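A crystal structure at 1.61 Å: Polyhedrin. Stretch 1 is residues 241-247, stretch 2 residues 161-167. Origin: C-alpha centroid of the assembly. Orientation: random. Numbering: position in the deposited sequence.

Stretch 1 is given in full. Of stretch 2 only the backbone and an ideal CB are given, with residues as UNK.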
# COMPACT_ATOMS: atom_id res chain seq x y z
N ARG A 241 -23.66 4.34 6.39
CA ARG A 241 -22.70 5.09 5.57
C ARG A 241 -23.39 5.65 4.32
O ARG A 241 -22.77 6.38 3.54
CB ARG A 241 -21.52 4.22 5.12
CG ARG A 241 -20.50 3.85 6.19
CD ARG A 241 -19.38 4.90 6.36
NE ARG A 241 -18.84 5.35 5.08
CZ ARG A 241 -17.74 4.88 4.50
NH1 ARG A 241 -17.00 3.94 5.08
NH2 ARG A 241 -17.37 5.36 3.32
N GLU A 242 -24.66 5.28 4.13
CA GLU A 242 -25.41 5.61 2.91
C GLU A 242 -24.68 5.10 1.67
O GLU A 242 -24.68 5.74 0.61
CB GLU A 242 -25.77 7.11 2.83
CG GLU A 242 -26.60 7.56 4.03
CD GLU A 242 -27.09 9.01 3.96
OE1 GLU A 242 -27.19 9.57 2.85
OE2 GLU A 242 -27.37 9.58 5.04
N LEU A 243 -24.10 3.91 1.82
CA LEU A 243 -23.50 3.17 0.71
C LEU A 243 -24.53 2.21 0.14
O LEU A 243 -25.04 1.35 0.87
CB LEU A 243 -22.28 2.39 1.21
CG LEU A 243 -21.04 3.21 1.56
CD1 LEU A 243 -20.02 2.38 2.31
CD2 LEU A 243 -20.44 3.77 0.28
N VAL A 244 -24.85 2.33 -1.14
CA VAL A 244 -25.77 1.38 -1.74
C VAL A 244 -25.13 0.01 -1.89
O VAL A 244 -23.90 -0.12 -1.98
CB VAL A 244 -26.34 1.84 -3.11
CG1 VAL A 244 -27.40 2.94 -2.89
CG2 VAL A 244 -25.22 2.28 -4.04
N TYR A 245 -25.97 -1.01 -1.90
CA TYR A 245 -25.51 -2.38 -1.82
C TYR A 245 -26.64 -3.23 -2.35
O TYR A 245 -27.81 -2.98 -2.04
CB TYR A 245 -25.26 -2.71 -0.34
CG TYR A 245 -24.85 -4.13 -0.05
CD1 TYR A 245 -25.79 -5.13 0.11
CD2 TYR A 245 -23.50 -4.46 0.10
CE1 TYR A 245 -25.42 -6.43 0.38
CE2 TYR A 245 -23.12 -5.77 0.38
CZ TYR A 245 -24.09 -6.75 0.52
OH TYR A 245 -23.72 -8.04 0.79
N GLN A 246 -26.32 -4.24 -3.14
CA GLN A 246 -27.37 -5.13 -3.64
C GLN A 246 -27.36 -6.43 -2.83
O GLN A 246 -26.35 -7.12 -2.75
CB GLN A 246 -27.17 -5.42 -5.13
CG GLN A 246 -28.31 -6.25 -5.71
CD GLN A 246 -28.03 -6.64 -7.14
OE1 GLN A 246 -27.28 -7.58 -7.41
NE2 GLN A 246 -28.62 -5.91 -8.09
N ASN A 247 -28.49 -6.76 -2.21
CA ASN A 247 -28.48 -7.96 -1.38
C ASN A 247 -28.63 -9.27 -2.16
O ASN A 247 -28.77 -9.27 -3.39
CB ASN A 247 -29.48 -7.85 -0.22
CG ASN A 247 -30.94 -7.99 -0.66
OD1 ASN A 247 -31.25 -8.40 -1.78
ND2 ASN A 247 -31.84 -7.68 0.26
N UNK A 161 -22.45 -3.97 -15.17
CA UNK A 161 -22.82 -3.49 -13.84
C UNK A 161 -24.30 -3.08 -13.80
O UNK A 161 -24.84 -2.60 -14.80
CB UNK A 161 -21.93 -2.31 -13.44
N UNK A 162 -24.93 -3.30 -12.65
CA UNK A 162 -26.34 -3.00 -12.46
C UNK A 162 -26.47 -1.67 -11.74
O UNK A 162 -25.81 -1.43 -10.74
CB UNK A 162 -27.04 -4.11 -11.68
N UNK A 163 -27.37 -0.81 -12.24
CA UNK A 163 -27.53 0.50 -11.59
C UNK A 163 -28.23 0.37 -10.24
O UNK A 163 -29.21 -0.37 -10.10
CB UNK A 163 -28.32 1.45 -12.49
N UNK A 164 -27.70 1.06 -9.25
CA UNK A 164 -28.30 1.07 -7.92
C UNK A 164 -28.74 2.50 -7.62
O UNK A 164 -27.93 3.43 -7.59
CB UNK A 164 -27.32 0.55 -6.86
N UNK A 165 -30.04 2.66 -7.39
CA UNK A 165 -30.63 3.97 -7.18
C UNK A 165 -30.80 4.32 -5.70
O UNK A 165 -30.99 3.44 -4.87
CB UNK A 165 -31.99 4.04 -7.88
N UNK A 166 -30.72 5.61 -5.40
CA UNK A 166 -31.02 6.11 -4.06
C UNK A 166 -31.97 7.25 -4.30
O UNK A 166 -31.62 8.23 -4.95
CB UNK A 166 -29.77 6.54 -3.28
N UNK A 167 -33.21 7.11 -3.83
CA UNK A 167 -34.28 8.04 -4.18
C UNK A 167 -34.42 8.13 -5.70
O UNK A 167 -34.62 7.11 -6.38
CB UNK A 167 -34.01 9.42 -3.58

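The backbone of stretch 2 runs roughly antiparallel to stretch 1, their end-to-end directions 148° apart, and the CA atoms of Val244 and position 164 mark the register at 6.7 Å. No hydrogen bond joins the two backbones, and every close contact involves a side chain on at least one side. Extended phi/psi values from 162 to 166 turn alternate positions toward and away from stretch 1.

Position 161 lies before the strand, and its ideal CB has nothing of stretch 1 within 5.5 Å. The neighbouring segment therefore sets little constraint. The residue is Met161, whose side chain makes no contact with stretch 1.

At position 162 (phi/psi -99/134), CA-to-CB points toward stretch 1, and the ideal CB sits 4.3 Å from Gln246 NE2. The extended side chain of Gln246, with chi1 and chi2 both t, brings an amide here that can both donate and accept. A polar residue with an acceptor would suit: Asn, Gln, Asp, Glu, Ser or Thr, subject to reach. The deposited residue is Gln162. Gln246 NE2 donates to Gln162 OE1 at 2.9 Å, with an N-H...acceptor angle of 162°, close to linear. The remaining halves of the two amides are joined by a water, which accepts from Gln162 NE2 at 2.8 Å and donates to Gln246 OE1 at 2.7 Å. The direct bond and the water bridge thus use both ends of each amide.

Position 163 points away, with no atom of stretch 1 near its ideal CB. Its phi of -72° is compatible with proline among many residues, and Pro163 is found, its ring C-gamma exo.

Position 164 points toward stretch 1. Its ideal CB is 3.9 Å from Val244 CG2 and 5.4 Å from Tyr245 N, while the aliphatic CB of Gln246 lies farther along the same side. A branched apolar residue, Leu, Ile or Val, would suit this surface, and Met is also plausible. Leu164, with chi1 m and chi2 t, gives 85 Å² to the contact, the largest share of any residue in either stretch. Leu164 CB packs 3.9 Å from Val244 CG2; beyond it the branches diverge, CD1 lying 4.1 Å from Tyr245 N and CD2 4.2 Å from Gln246 CB.

Position 165 points away, so stretch 1 leaves its identity open. The residue is Tyr165; its side chain makes no close contact with stretch 1, whereas its backbone O lies 4.1 Å from Val244 CG1.

Position 166 turns back toward stretch 1, its ideal CB 4.3 Å from Val244 CG1. With a methyl close by and the Glu242 carboxylate farther along, an aliphatic or aromatic side chain would fit, and a long one with a polar end is conceivable. Phe166, chi1 t, places its CD2 4.2 Å from Val244 CG1, which meets the ring at its edge. Phe166 CZ reaches 4.2 Å from Glu242 OE1, an oblique approach.

Position 167 leaves the strand with positive phi (55/-123), a combination that favours glycine, and its ideal CB has no neighbour in stretch 1. Cys167 nevertheless occupies it and does not touch stretch 1.

Stretch 2 161-167: MQPLYFC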
# COMPACT_ATOMS: atom_id res chain seq x y z
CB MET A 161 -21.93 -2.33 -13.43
CG MET A 161 -20.45 -2.69 -13.48
SD MET A 161 -19.43 -1.38 -12.76
CE MET A 161 -19.66 -1.71 -11.02
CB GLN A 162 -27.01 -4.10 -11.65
CG GLN A 162 -26.90 -5.48 -12.27
CD GLN A 162 -27.59 -6.53 -11.44
OE1 GLN A 162 -28.71 -6.32 -10.99
NE2 GLN A 162 -26.94 -7.65 -11.21
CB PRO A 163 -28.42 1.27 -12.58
CG PRO A 163 -28.44 0.46 -13.84
CD PRO A 163 -28.24 -0.96 -13.42
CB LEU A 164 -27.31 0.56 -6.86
CG LEU A 164 -26.63 -0.79 -7.11
CD1 LEU A 164 -25.68 -1.18 -5.94
CD2 LEU A 164 -27.64 -1.89 -7.35
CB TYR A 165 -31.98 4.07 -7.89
CG TYR A 165 -31.83 4.24 -9.38
CD1 TYR A 165 -31.67 3.15 -10.21
CD2 TYR A 165 -31.80 5.51 -9.95
CE1 TYR A 165 -31.50 3.30 -11.58
CE2 TYR A 165 -31.63 5.67 -11.31
CZ TYR A 165 -31.49 4.57 -12.12
OH TYR A 165 -31.33 4.73 -13.48
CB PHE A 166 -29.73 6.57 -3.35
CG PHE A 166 -29.91 6.86 -1.88
CD1 PHE A 166 -30.51 8.04 -1.46
CD2 PHE A 166 -29.44 5.98 -0.92
CE1 PHE A 166 -30.66 8.32 -0.11
CE2 PHE A 166 -29.59 6.25 0.44
CZ PHE A 166 -30.21 7.43 0.84
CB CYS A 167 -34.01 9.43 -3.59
SG CYS A 167 -34.15 9.51 -1.78
O HOH W 1 -28.19 -9.27 -9.36
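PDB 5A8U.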